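Local coordinates for protein 2-oxoglutarate-dependent dioxygenase DAO (Oryza sativa subsp. indica, PDB 6KUN) that probably oxidises the auxin indole-3-acetic acid irreversibly to inactive 2-oxoindole-3-acetic acid, using iron(II) and 2-oxoglutarate, and so helps maintain auxin homeostasis, at residues R23-C28 with A137-H142; R123-I128 with W149-R154; L191-P196 with V202-L207; G219-N224 with E293-L298. All coordinates share one frame; numbering follows the deposited sequence.

Interaction 1: R23-C28 with A137-H142; sequences RLRDAC and ASLGLH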
loop_
_atom_site.group_PDB
_atom_site.type_symbol
_atom_site.label_atom_id
_atom_site.label_comp_id
_atom_site.label_asym_id
_atom_site.label_seq_id
_atom_site.Cartn_x
_atom_site.Cartn_y
_atom_site.Cartn_z
ATOM N N ARG B 23 -23.823 -5.368 15.176
ATOM C CA ARG B 23 -22.560 -6.060 14.953
ATOM C C ARG B 23 -21.428 -5.325 15.645
ATOM O O ARG B 23 -20.508 -5.953 16.178
ATOM C CB ARG B 23 -22.269 -6.192 13.456
ATOM C CG ARG B 23 -23.188 -7.205 12.756
ATOM C CD ARG B 23 -22.721 -7.517 11.336
ATOM N NE ARG B 23 -21.333 -7.937 11.319
ATOM C CZ ARG B 23 -20.353 -7.279 10.701
ATOM N NH1 ARG B 23 -20.602 -6.179 10.002
ATOM N NH2 ARG B 23 -19.140 -7.746 10.779
ATOM N N LEU B 24 -21.470 -3.992 15.608
ATOM C CA LEU B 24 -20.472 -3.170 16.289
ATOM C C LEU B 24 -20.458 -3.464 17.780
ATOM O O LEU B 24 -19.407 -3.729 18.360
ATOM C CB LEU B 24 -20.775 -1.682 16.048
ATOM C CG LEU B 24 -19.929 -0.686 16.857
ATOM C CD1 LEU B 24 -18.491 -1.022 16.695
ATOM C CD2 LEU B 24 -20.208 0.734 16.388
ATOM N N ARG B 25 -21.639 -3.448 18.414
ATOM C CA ARG B 25 -21.678 -3.638 19.866
ATOM C C ARG B 25 -21.200 -5.035 20.214
ATOM O O ARG B 25 -20.424 -5.230 21.168
ATOM C CB ARG B 25 -23.084 -3.391 20.399
ATOM C CG ARG B 25 -23.188 -3.575 21.947
ATOM C CD ARG B 25 -24.621 -3.972 22.413
ATOM N NE ARG B 25 -25.544 -3.146 21.676
ATOM C CZ ARG B 25 -26.460 -3.583 20.828
ATOM N NH1 ARG B 25 -26.669 -4.891 20.607
ATOM N NH2 ARG B 25 -27.187 -2.685 20.186
ATOM N N ASP B 26 -21.596 -6.011 19.401
ATOM C CA ASP B 26 -21.214 -7.379 19.664
ATOM C C ASP B 26 -19.712 -7.571 19.548
ATOM O O ASP B 26 -19.096 -8.268 20.367
ATOM C CB ASP B 26 -21.955 -8.299 18.695
ATOM C CG ASP B 26 -21.806 -9.729 19.058
ATOM O OD1 ASP B 26 -22.377 -10.125 20.102
ATOM O OD2 ASP B 26 -21.099 -10.444 18.322
ATOM N N ALA B 27 -19.088 -6.922 18.583
ATOM C CA ALA B 27 -17.633 -7.001 18.468
ATOM C C ALA B 27 -16.959 -6.362 19.672
ATOM O O ALA B 27 -16.010 -6.919 20.216
ATOM C CB ALA B 27 -17.174 -6.333 17.177
ATOM N N CYS B 28 -17.443 -5.206 20.103
ATOM C CA CYS B 28 -16.880 -4.543 21.273
ATOM C C CYS B 28 -17.073 -5.370 22.548
ATOM O O CYS B 28 -16.183 -5.405 23.415
ATOM C CB CYS B 28 -17.529 -3.164 21.432
ATOM S SG CYS B 28 -17.041 -1.983 20.182
ATOM N N ALA B 137 -23.829 5.053 20.808
ATOM C CA ALA B 137 -25.188 4.849 20.329
ATOM C C ALA B 137 -25.575 3.372 20.346
ATOM O O ALA B 137 -26.748 3.044 20.554
ATOM C CB ALA B 137 -25.350 5.429 18.921
ATOM N N SER B 138 -24.620 2.466 20.128
ATOM C CA SER B 138 -24.935 1.044 20.178
ATOM C C SER B 138 -25.347 0.584 21.579
ATOM O O SER B 138 -25.913 -0.500 21.723
ATOM C CB SER B 138 -23.753 0.229 19.671
ATOM O OG SER B 138 -22.766 0.039 20.663
ATOM N N LEU B 139 -25.064 1.367 22.605
ATOM C CA LEU B 139 -25.495 1.094 23.967
ATOM C C LEU B 139 -26.689 1.934 24.361
ATOM O O LEU B 139 -26.954 2.101 25.569
ATOM C CB LEU B 139 -24.353 1.369 24.935
ATOM C CG LEU B 139 -23.057 0.594 24.698
ATOM C CD1 LEU B 139 -21.909 1.137 25.544
ATOM C CD2 LEU B 139 -23.287 -0.877 24.966
ATOM N N GLY B 140 -27.414 2.458 23.362
ATOM C CA GLY B 140 -28.578 3.307 23.593
ATOM C C GLY B 140 -28.262 4.689 24.123
ATOM O O GLY B 140 -29.150 5.374 24.649
ATOM N N LEU B 141 -27.016 5.125 24.006
ATOM C CA LEU B 141 -26.589 6.407 24.558
ATOM C C LEU B 141 -26.504 7.432 23.436
ATOM O O LEU B 141 -25.777 7.228 22.452
ATOM C CB LEU B 141 -25.228 6.300 25.236
ATOM C CG LEU B 141 -25.049 5.365 26.423
ATOM C CD1 LEU B 141 -23.576 5.321 26.781
ATOM C CD2 LEU B 141 -25.866 5.841 27.606
ATOM N N HIS B 142 -27.214 8.540 23.599
ATOM C CA HIS B 142 -27.114 9.667 22.683
ATOM C C HIS B 142 -26.842 10.918 23.501
ATOM O O HIS B 142 -26.884 10.907 24.732
ATOM C CB HIS B 142 -28.373 9.766 21.828
ATOM C CG HIS B 142 -28.685 8.496 21.097
ATOM N ND1 HIS B 142 -29.597 7.575 21.563
ATOM C CD2 HIS B 142 -28.162 7.970 19.966
ATOM C CE1 HIS B 142 -29.642 6.549 20.735
ATOM N NE2 HIS B 142 -28.781 6.765 19.756
#
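Two nitrogens of the Arg25 guanidinium grip a single carbonyl oxygen, that of Ser138, in a side-on fork. Arg25 NE donates to Ser138 O at 2.7 Å with an N-H...O angle of 159°, and Arg25 NH2 reaches the same Ser138 O at 3.0 Å with a more bent angle of 137°. The oxygen lies close to the guanidinium plane, at its edge, so both N-H groups converge on it; the NH2 bond lies in the carbonyl plane on a lone pair, whereas the NE donor is tilted from that plane. The chain of Arg25 leaves helix 18-30 extended and then turns at chi3 (-43°), which swings the guanidinium round to the carbonyl. The acceptor sits where helix 111-138 ends in a Schellman motif with Gly140, at positive phi, as its C-prime residue: Gly140 N bonds back to Ala137 O at 2.9 Å. A positive guanidinium at this carboxyl end would probably interact favourably with the helix dipole. Nearer the backbone, the aliphatic part of Arg25 packs on the other segment: Arg25 CB is 3.5 Å from Ser138 OG, which itself bonds to Val135 O, and Arg25 CG is 4.1 Å from Leu139 CD2. A leucine in place of Arg25 would probably leave the Ser138 carbonyl without both of these donors and the helix end without this positive charge.

Interaction 2: R123-I128 with W149-R154; sequences RMHSLI and WPCQFR. With IAC (1H-indol-3-ylacetic acid), chain H.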
loop_
_atom_site.group_PDB
_atom_site.type_symbol
_atom_site.label_atom_id
_atom_site.label_comp_id
_atom_site.label_asym_id
_atom_site.label_seq_id
_atom_site.Cartn_x
_atom_site.Cartn_y
_atom_site.Cartn_z
ATOM N N ARG B 123 -7.689 14.365 10.766
ATOM C CA ARG B 123 -8.655 13.424 10.224
ATOM C C ARG B 123 -8.829 12.217 11.143
ATOM O O ARG B 123 -9.957 11.719 11.347
ATOM C CB ARG B 123 -8.251 12.972 8.821
ATOM C CG ARG B 123 -8.167 14.095 7.817
ATOM C CD ARG B 123 -9.484 14.781 7.686
ATOM N NE ARG B 123 -10.508 13.825 7.297
ATOM C CZ ARG B 123 -10.768 13.501 6.040
ATOM N NH1 ARG B 123 -10.084 14.072 5.051
ATOM N NH2 ARG B 123 -11.718 12.612 5.778
ATOM N N MET B 124 -7.734 11.737 11.710
ATOM C CA MET B 124 -7.836 10.643 12.659
ATOM C C MET B 124 -8.599 11.049 13.908
ATOM O O MET B 124 -9.318 10.224 14.505
ATOM C CB MET B 124 -6.445 10.173 13.050
ATOM C CG MET B 124 -5.698 9.474 11.981
ATOM S SD MET B 124 -5.625 7.728 12.336
ATOM C CE MET B 124 -4.161 7.671 13.316
ATOM N N HIS B 125 -8.469 12.305 14.323
ATOM C CA HIS B 125 -9.253 12.746 15.465
ATOM C C HIS B 125 -10.756 12.672 15.162
ATOM O O HIS B 125 -11.538 12.158 15.963
ATOM C CB HIS B 125 -8.870 14.154 15.867
ATOM C CG HIS B 125 -9.683 14.656 17.009
ATOM N ND1 HIS B 125 -10.575 15.694 16.894
ATOM C CD2 HIS B 125 -9.789 14.207 18.275
ATOM C CE1 HIS B 125 -11.180 15.868 18.046
ATOM N NE2 HIS B 125 -10.695 14.997 18.904
ATOM N N SER B 126 -11.174 13.215 14.009
ATOM C CA SER B 126 -12.575 13.152 13.611
ATOM C C SER B 126 -13.060 11.704 13.537
ATOM O O SER B 126 -14.193 11.396 13.939
ATOM C CB SER B 126 -12.765 13.826 12.246
ATOM O OG SER B 126 -12.529 15.219 12.317
ATOM N N LEU B 127 -12.203 10.811 13.040
ATOM C CA LEU B 127 -12.571 9.412 12.932
ATOM C C LEU B 127 -12.839 8.831 14.308
ATOM O O LEU B 127 -13.874 8.210 14.525
ATOM C CB LEU B 127 -11.504 8.633 12.179
ATOM C CG LEU B 127 -11.700 7.129 12.010
ATOM C CD1 LEU B 127 -13.040 6.807 11.353
ATOM C CD2 LEU B 127 -10.552 6.548 11.211
ATOM N N ILE B 128 -11.944 9.043 15.269
ATOM C CA ILE B 128 -12.090 8.338 16.539
ATOM C C ILE B 128 -13.279 8.913 17.303
ATOM O O ILE B 128 -13.957 8.182 18.020
ATOM C CB ILE B 128 -10.779 8.388 17.330
ATOM C CG1 ILE B 128 -10.647 7.313 18.411
ATOM C CG2 ILE B 128 -10.571 9.782 17.932
ATOM C CD1 ILE B 128 -11.551 6.131 18.318
ATOM N N TRP B 149 -12.515 15.193 24.420
ATOM C CA TRP B 149 -11.723 14.276 25.214
ATOM C C TRP B 149 -10.257 14.355 24.765
ATOM O O TRP B 149 -9.977 14.239 23.566
ATOM C CB TRP B 149 -12.238 12.848 25.051
ATOM C CG TRP B 149 -13.523 12.516 25.749
ATOM C CD1 TRP B 149 -14.587 13.337 25.985
ATOM C CD2 TRP B 149 -13.882 11.219 26.260
ATOM N NE1 TRP B 149 -15.586 12.632 26.643
ATOM C CE2 TRP B 149 -15.160 11.340 26.846
ATOM C CE3 TRP B 149 -13.213 9.992 26.346
ATOM C CZ2 TRP B 149 -15.800 10.271 27.444
ATOM C CZ3 TRP B 149 -13.860 8.934 26.965
ATOM C CH2 TRP B 149 -15.130 9.078 27.489
ATOM N N PRO B 150 -9.307 14.469 25.691
ATOM C CA PRO B 150 -7.895 14.380 25.310
ATOM C C PRO B 150 -7.562 13.125 24.515
ATOM O O PRO B 150 -8.095 12.032 24.762
ATOM C CB PRO B 150 -7.171 14.416 26.657
ATOM C CG PRO B 150 -8.046 15.324 27.487
ATOM C CD PRO B 150 -9.456 14.842 27.112
ATOM N N CYS B 151 -6.635 13.297 23.562
ATOM C CA CYS B 151 -6.188 12.229 22.669
ATOM C C CYS B 151 -4.677 12.257 22.566
ATOM O O CYS B 151 -4.042 13.308 22.708
ATOM C CB CYS B 151 -6.767 12.360 21.248
ATOM S SG CYS B 151 -8.549 12.029 21.087
ATOM N N GLN B 152 -4.097 11.085 22.318
ATOM C CA GLN B 152 -2.687 10.977 21.937
ATOM C C GLN B 152 -2.565 10.391 20.525
ATOM O O GLN B 152 -3.208 9.389 20.195
ATOM C CB GLN B 152 -1.909 10.134 22.957
ATOM C CG GLN B 152 -0.472 9.764 22.490
ATOM C CD GLN B 152 0.644 10.346 23.342
ATOM O OE1 GLN B 152 0.397 11.047 24.328
ATOM N NE2 GLN B 152 1.884 10.062 22.965
ATOM N N PHE B 153 -1.778 11.054 19.696
ATOM C CA PHE B 153 -1.497 10.633 18.331
ATOM C C PHE B 153 -0.079 10.106 18.342
ATOM O O PHE B 153 0.814 10.773 18.871
ATOM C CB PHE B 153 -1.643 11.800 17.353
ATOM C CG PHE B 153 -1.341 11.435 15.905
ATOM C CD1 PHE B 153 -2.184 10.601 15.196
ATOM C CD2 PHE B 153 -0.242 11.963 15.260
ATOM C CE1 PHE B 153 -1.919 10.281 13.869
ATOM C CE2 PHE B 153 0.013 11.647 13.944
ATOM C CZ PHE B 153 -0.805 10.821 13.253
ATOM N N ARG B 154 0.128 8.905 17.821
ATOM C CA ARG B 154 1.472 8.317 17.815
ATOM C C ARG B 154 1.819 7.764 16.433
ATOM O O ARG B 154 0.989 7.152 15.750
ATOM C CB ARG B 154 1.583 7.219 18.842
ATOM C CG ARG B 154 2.866 7.121 19.582
ATOM C CD ARG B 154 2.845 5.879 20.493
ATOM N NE ARG B 154 2.330 6.134 21.840
ATOM C CZ ARG B 154 1.982 5.177 22.701
ATOM N NH1 ARG B 154 2.074 3.899 22.349
ATOM N NH2 ARG B 154 1.528 5.494 23.905
HETATM C C IAC H . 0.077 2.974 30.583
HETATM C C1 IAC H . 1.052 3.787 30.113
HETATM C C2 IAC H . 2.405 3.363 30.108
HETATM C C3 IAC H . 2.729 2.113 30.577
HETATM C C4 IAC H . 1.728 1.280 31.044
HETATM C C5 IAC H . 0.430 1.724 31.062
HETATM C C7 IAC H . 0.472 4.932 29.720
HETATM C C8 IAC H . -0.890 4.849 29.944
HETATM C C17 IAC H . 1.016 6.228 29.125
HETATM C C18 IAC H . 1.251 6.138 27.628
HETATM N N IAC H . -1.131 3.625 30.484
HETATM O O2 IAC H . 2.242 6.749 27.142
HETATM O O3 IAC H . 0.459 5.490 26.889
HETATM O O HOH W 1 -11.662 13.821 21.312
#
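Met124 reaches from helix 111-138 to the ring of Phe153 on strand 151-158, and its atoms can be followed outward. CB points toward the strand without close contact, and Met124 CG is 4.3 Å from Phe153 CE1. The bend at chi2 (-107°) sets Met124 SD farther off, 4.7 Å from Phe153 CE1, and a second bend at chi3 (-88°) brings the methyl back to the ring. This methyl does the touching: Met124 CE lies 3.5 Å from Phe153 CE1 and 4.0 Å from Phe153 CD1, near the ring plane and therefore at its edge, not over a face. Both side chains also pack on Ile245 of strand 242-249. At the next residue of the helix, His125, the imidazole edge meets Cys151 SG, 3.8 Å from His125 CD2 and 87° off the ring normal as measured to the centroid, a sulfur-aromatic contact in the ring plane; Ile128 CG2 lies next to the same sulfur. A water bridges the segments as well, 2.8 Å from His125 NE2 and donating to Trp149 O. Cys151 and Phe153 face the helix while Arg154 points away from it, and Arg154 NH2 comes within 3.2 Å of the carboxylate O3 of the bound indole-3-acetic acid. This strand belongs to the larger sheet of the jelly-roll (double-stranded beta-helix) core of 2-oxoglutarate dioxygenases.

Interaction 3: L191-P196 with V202-L207; sequences LEVLDP and VPVDPL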
loop_
_atom_site.group_PDB
_atom_site.type_symbol
_atom_site.label_atom_id
_atom_site.label_comp_id
_atom_site.label_asym_id
_atom_site.label_seq_id
_atom_site.Cartn_x
_atom_site.Cartn_y
_atom_site.Cartn_z
ATOM N N LEU B 191 0.311 -7.694 14.609
ATOM C CA LEU B 191 -0.642 -7.421 15.678
ATOM C C LEU B 191 -1.467 -8.667 15.940
ATOM O O LEU B 191 -1.959 -9.316 15.012
ATOM C CB LEU B 191 -1.563 -6.249 15.334
ATOM C CG LEU B 191 -2.595 -5.889 16.411
ATOM C CD1 LEU B 191 -2.032 -5.408 17.735
ATOM C CD2 LEU B 191 -3.558 -4.843 15.865
ATOM N N GLU B 192 -1.621 -8.995 17.218
ATOM C CA GLU B 192 -2.409 -10.146 17.628
ATOM C C GLU B 192 -3.259 -9.703 18.813
ATOM O O GLU B 192 -2.814 -8.896 19.645
ATOM C CB GLU B 192 -1.497 -11.313 18.012
ATOM C CG GLU B 192 -0.634 -11.880 16.859
ATOM C CD GLU B 192 0.197 -13.069 17.317
ATOM O OE1 GLU B 192 0.273 -13.297 18.544
ATOM O OE2 GLU B 192 0.770 -13.774 16.455
ATOM N N VAL B 193 -4.475 -10.190 18.857
ATOM C CA VAL B 193 -5.383 -9.906 19.968
ATOM C C VAL B 193 -5.825 -11.217 20.608
ATOM O O VAL B 193 -5.986 -12.244 19.943
ATOM C CB VAL B 193 -6.617 -9.104 19.504
ATOM C CG1 VAL B 193 -6.174 -7.768 18.883
ATOM C CG2 VAL B 193 -7.402 -9.932 18.523
ATOM N N LEU B 194 -6.024 -11.158 21.915
ATOM C CA LEU B 194 -6.528 -12.283 22.685
ATOM C C LEU B 194 -8.032 -12.353 22.521
ATOM O O LEU B 194 -8.775 -11.648 23.209
ATOM C CB LEU B 194 -6.161 -12.110 24.153
ATOM C CG LEU B 194 -6.297 -13.366 24.999
ATOM C CD1 LEU B 194 -7.648 -14.007 24.892
ATOM C CD2 LEU B 194 -5.232 -14.349 24.549
ATOM N N ASP B 195 -8.473 -13.220 21.598
ATOM C CA ASP B 195 -9.875 -13.380 21.271
ATOM C C ASP B 195 -10.560 -14.075 22.444
ATOM O O ASP B 195 -10.197 -15.212 22.788
ATOM C CB ASP B 195 -9.965 -14.168 19.957
ATOM C CG ASP B 195 -11.385 -14.229 19.408
ATOM O OD1 ASP B 195 -12.308 -14.433 20.221
ATOM O OD2 ASP B 195 -11.565 -14.049 18.182
ATOM N N PRO B 196 -11.504 -13.417 23.127
ATOM C CA PRO B 196 -12.183 -14.092 24.245
ATOM C C PRO B 196 -12.687 -15.478 23.907
ATOM O O PRO B 196 -12.474 -16.402 24.695
ATOM C CB PRO B 196 -13.312 -13.102 24.585
ATOM C CG PRO B 196 -12.658 -11.767 24.310
ATOM C CD PRO B 196 -11.986 -12.030 22.976
ATOM N N VAL B 202 -4.903 -14.329 18.243
ATOM C CA VAL B 202 -5.198 -14.470 16.821
ATOM C C VAL B 202 -4.665 -13.246 16.090
ATOM O O VAL B 202 -4.785 -12.114 16.593
ATOM C CB VAL B 202 -6.702 -14.629 16.569
ATOM C CG1 VAL B 202 -7.216 -15.855 17.301
ATOM C CG2 VAL B 202 -7.428 -13.376 17.001
ATOM N N PRO B 203 -4.073 -13.414 14.910
ATOM C CA PRO B 203 -3.485 -12.257 14.236
ATOM C C PRO B 203 -4.564 -11.331 13.707
ATOM O O PRO B 203 -5.664 -11.740 13.341
ATOM C CB PRO B 203 -2.659 -12.877 13.106
ATOM C CG PRO B 203 -2.425 -14.304 13.553
ATOM C CD PRO B 203 -3.666 -14.686 14.294
ATOM N N VAL B 204 -4.242 -10.040 13.725
ATOM C CA VAL B 204 -5.069 -9.071 13.023
ATOM C C VAL B 204 -4.240 -8.719 11.790
ATOM O O VAL B 204 -3.411 -7.787 11.823
ATOM C CB VAL B 204 -5.403 -7.856 13.913
ATOM C CG1 VAL B 204 -6.394 -6.970 13.198
ATOM C CG2 VAL B 204 -5.971 -8.355 15.234
ATOM N N ASP B 205 -4.380 -9.517 10.750
ATOM C CA ASP B 205 -3.596 -9.316 9.546
ATOM C C ASP B 205 -3.977 -7.985 8.911
ATOM O O ASP B 205 -5.162 -7.641 8.850
ATOM C CB ASP B 205 -3.824 -10.470 8.570
ATOM C CG ASP B 205 -3.180 -11.756 9.045
ATOM O OD1 ASP B 205 -2.007 -11.694 9.473
ATOM O OD2 ASP B 205 -3.839 -12.817 9.016
ATOM N N PRO B 206 -3.000 -7.207 8.447
ATOM C CA PRO B 206 -3.333 -5.900 7.865
ATOM C C PRO B 206 -4.246 -6.048 6.657
ATOM O O PRO B 206 -4.163 -7.023 5.898
ATOM C CB PRO B 206 -1.964 -5.314 7.481
ATOM C CG PRO B 206 -1.050 -6.490 7.366
ATOM C CD PRO B 206 -1.562 -7.530 8.326
ATOM N N LEU B 207 -5.142 -5.077 6.498
ATOM C CA LEU B 207 -6.047 -5.015 5.344
ATOM C C LEU B 207 -6.041 -3.590 4.807
ATOM O O LEU B 207 -6.589 -2.687 5.476
ATOM C CB LEU B 207 -7.452 -5.440 5.743
ATOM C CG LEU B 207 -8.561 -5.524 4.693
ATOM C CD1 LEU B 207 -8.832 -4.195 3.999
ATOM C CD2 LEU B 207 -8.237 -6.615 3.672
#
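Segments 191-196 and 202-207 form a beta hairpin in the smaller, four-stranded sheet of the jelly roll, with strand 201-203 at its margin and strand 191-194 next to strand 232-235. The ladder is antiparallel. In the hydrogen-bonded pair Val193 with Val202, Val193 N donates to Val202 O at 3.0 Å and Val202 N to Val193 O at 2.9 Å. Glu192 and Pro203 form the neighbouring non-hydrogen-bonded pair, where proline's lack of an N-H costs the ladder nothing. Beyond it Val204 N returns to Leu191 O at 2.7 Å, nearly straight at 175°, although the donor is tilted 32° from the carbonyl plane. Alternation sorts the side chains. On one face Glu192 stands beside Pro203 and sends OE1 to a salt bridge with Arg233. On the other, Val193, Val202 and Val204 make an apolar patch: Val193 CG2 meets Val202 CG2 at 3.8 Å, and the Val193 and Val204 side chains cross at about a right angle, Val193 CG1, anti to the carbonyl carbon, touching Val204 CG2 at 3.7 Å. On this face Val193 packs on His232, a predicted iron ligand, and on Cys33 of strand 33-37, while the side chain of Leu191 lies about 5 Å from the bound 2-oxoglutarate, so the hairpin probably borders the active site. Leu191 also runs alongside Val204, pointing the same way, with Leu191 CD2 4.0 Å from Val204 CB. Between the regular bonds, the CA of Glu192 makes a CA-H...O contact of 3.3 Å with Val202 O.

Interaction 4: G219-N224 with E293-L298; sequences GQAWSN and EALARL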
loop_
_atom_site.group_PDB
_atom_site.type_symbol
_atom_site.label_atom_id
_atom_site.label_comp_id
_atom_site.label_asym_id
_atom_site.label_seq_id
_atom_site.Cartn_x
_atom_site.Cartn_y
_atom_site.Cartn_z
ATOM N N GLY B 219 -12.611 2.187 28.372
ATOM C CA GLY B 219 -13.811 1.706 27.700
ATOM C C GLY B 219 -14.589 0.696 28.543
ATOM O O GLY B 219 -15.848 0.727 28.604
ATOM N N GLN B 220 -13.854 -0.255 29.157
ATOM C CA GLN B 220 -14.474 -1.272 30.009
ATOM C C GLN B 220 -15.123 -0.631 31.226
ATOM O O GLN B 220 -16.208 -1.023 31.632
ATOM C CB GLN B 220 -13.409 -2.297 30.415
ATOM C CG GLN B 220 -13.599 -3.062 31.741
ATOM C CD GLN B 220 -14.635 -4.175 31.670
ATOM O OE1 GLN B 220 -15.146 -4.534 30.588
ATOM N NE2 GLN B 220 -14.971 -4.705 32.830
ATOM N N ALA B 221 -14.489 0.382 31.804
ATOM C CA ALA B 221 -15.023 0.997 33.015
ATOM C C ALA B 221 -16.180 1.944 32.695
ATOM O O ALA B 221 -17.238 1.887 33.329
ATOM C CB ALA B 221 -13.913 1.713 33.799
ATOM N N TRP B 222 -16.023 2.801 31.704
ATOM C CA TRP B 222 -17.100 3.692 31.291
ATOM C C TRP B 222 -18.333 2.929 30.835
ATOM O O TRP B 222 -19.461 3.416 30.985
ATOM C CB TRP B 222 -16.578 4.582 30.168
ATOM C CG TRP B 222 -17.555 5.513 29.566
ATOM C CD1 TRP B 222 -17.741 6.839 29.894
ATOM C CD2 TRP B 222 -18.435 5.231 28.501
ATOM N NE1 TRP B 222 -18.724 7.370 29.101
ATOM C CE2 TRP B 222 -19.157 6.407 28.226
ATOM C CE3 TRP B 222 -18.691 4.089 27.730
ATOM C CZ2 TRP B 222 -20.111 6.471 27.230
ATOM C CZ3 TRP B 222 -19.626 4.160 26.740
ATOM C CH2 TRP B 222 -20.338 5.337 26.502
ATOM N N SER B 223 -18.155 1.748 30.263
ATOM C CA SER B 223 -19.296 0.999 29.744
ATOM C C SER B 223 -19.931 0.101 30.805
ATOM O O SER B 223 -20.800 -0.702 30.484
ATOM C CB SER B 223 -18.867 0.178 28.548
ATOM O OG SER B 223 -18.086 -0.928 28.958
ATOM N N ASN B 224 -19.475 0.223 32.039
ATOM C CA ASN B 224 -19.893 -0.615 33.147
ATOM C C ASN B 224 -19.676 -2.086 32.878
ATOM O O ASN B 224 -20.526 -2.905 33.200
ATOM C CB ASN B 224 -21.350 -0.385 33.525
ATOM C CG ASN B 224 -21.641 -0.907 34.904
ATOM O OD1 ASN B 224 -20.869 -0.684 35.821
ATOM N ND2 ASN B 224 -22.698 -1.692 35.023
ATOM N N GLU B 293 -5.476 -5.724 34.736
ATOM C CA GLU B 293 -5.606 -6.292 36.074
ATOM C C GLU B 293 -5.857 -5.197 37.099
ATOM O O GLU B 293 -6.596 -5.397 38.063
ATOM C CB GLU B 293 -4.347 -7.085 36.465
ATOM C CG GLU B 293 -3.828 -8.026 35.369
ATOM C CD GLU B 293 -2.780 -7.335 34.515
ATOM O OE1 GLU B 293 -1.848 -8.009 34.056
ATOM O OE2 GLU B 293 -2.893 -6.094 34.354
ATOM N N ALA B 294 -5.241 -4.027 36.914
ATOM C CA ALA B 294 -5.376 -2.962 37.898
ATOM C C ALA B 294 -6.810 -2.460 38.016
ATOM O O ALA B 294 -7.152 -1.838 39.018
ATOM C CB ALA B 294 -4.451 -1.797 37.549
ATOM N N LEU B 295 -7.671 -2.690 37.024
ATOM C CA LEU B 295 -9.056 -2.259 37.217
ATOM C C LEU B 295 -9.727 -2.988 38.369
ATOM O O LEU B 295 -10.702 -2.488 38.930
ATOM C CB LEU B 295 -9.900 -2.466 35.971
ATOM C CG LEU B 295 -9.811 -1.390 34.900
ATOM C CD1 LEU B 295 -10.805 -1.767 33.781
ATOM C CD2 LEU B 295 -10.078 0.002 35.402
ATOM N N ALA B 296 -9.274 -4.196 38.696
ATOM C CA ALA B 296 -9.902 -4.914 39.807
ATOM C C ALA B 296 -9.659 -4.197 41.123
ATOM O O ALA B 296 -10.426 -4.364 42.070
ATOM C CB ALA B 296 -9.384 -6.348 39.897
ATOM N N ARG B 297 -8.616 -3.370 41.203
ATOM C CA ARG B 297 -8.424 -2.600 42.418
ATOM C C ARG B 297 -9.428 -1.468 42.536
ATOM O O ARG B 297 -9.448 -0.797 43.562
ATOM C CB ARG B 297 -6.992 -2.059 42.437
ATOM C CG ARG B 297 -5.973 -3.151 42.162
ATOM C CD ARG B 297 -4.608 -2.596 42.042
ATOM N NE ARG B 297 -3.603 -3.625 41.844
ATOM C CZ ARG B 297 -3.029 -4.308 42.825
ATOM N NH1 ARG B 297 -3.385 -4.088 44.084
ATOM N NH2 ARG B 297 -2.110 -5.217 42.549
ATOM N N LEU B 298 -10.255 -1.238 41.517
ATOM C CA LEU B 298 -11.202 -0.130 41.484
ATOM C C LEU B 298 -12.661 -0.594 41.562
ATOM O O LEU B 298 -13.570 0.166 41.216
ATOM C CB LEU B 298 -10.947 0.702 40.225
ATOM C CG LEU B 298 -9.540 1.299 40.197
ATOM C CD1 LEU B 298 -9.174 2.023 38.922
ATOM C CD2 LEU B 298 -9.419 2.267 41.376
#
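Of the two side chains in closest contact, Gln220 and Leu295, Gln220 alone ends in a flat group, and its amide is not what Leu295 touches. The meeting point is one carbon short of it: Gln220 CG is 3.7 Å from Leu295 CD1, whereas Gln220 CD, the amide carbon, is 5.0 Å from Leu295 CD1. The larger flat group of this segment, the Trp222 indole, makes no contact with 293-298 and packs edge-to-face with Phe178. The bend of Gln220 at chi2 (76°) turns the amide off the line to the leucine; the two side chains cross obliquely. The other branch, Leu295 CD2, rests more loosely against Ala221 CB at 4.5 Å. These contacts bring the last turn of helix 217-222 against a stretch near the C terminus with helical backbone angles, the nearest CA atoms, those of Ala221 and Leu295, being 8.0 Å apart. Phe275 touches both Ala221 and Leu295, and Tyr280 also packs on Leu295. The helix closes in a Schellman motif with Asn224, at positive phi, as C-prime residue, Asn224 N bonding to Ala221 O at 3.1 Å. In the preceding turn Gly219 O takes two donors, Ser223 N at 3.0 Å and Ser223 OG at 2.8 Å. Because carbon meets carbon at both points across the interface, the cohesion there is van der Waals and hydrophobic in kind, dependent on the shape of the leucine fork and lacking the directionality of a polar bond.

Overall arrangement
Along the chain, interactions 1 and 2 interleave, their segments alternating, and both use helix 111-138: its C-terminal end meets helix 18-30, while a more central part packs on strand 151-158. Interactions 3 and 4 follow in series. All four centres lie 18 to 22 Å apart, so they are separate joints of one fold. Interaction 4 nevertheless touches two others through Trp222, which packs on Leu139 and Leu141 of interaction 1 and on Trp149 of interaction 2. Interaction 3 touches none of the others and belongs to the smaller sheet; interaction 2 uses the larger. The two ligand-proximal contacts, 2 and 3, thus lie in different sheets of the jelly roll, whereas 1 and 4 lie farther from the centre of the chain and join helix ends to neighbouring segments.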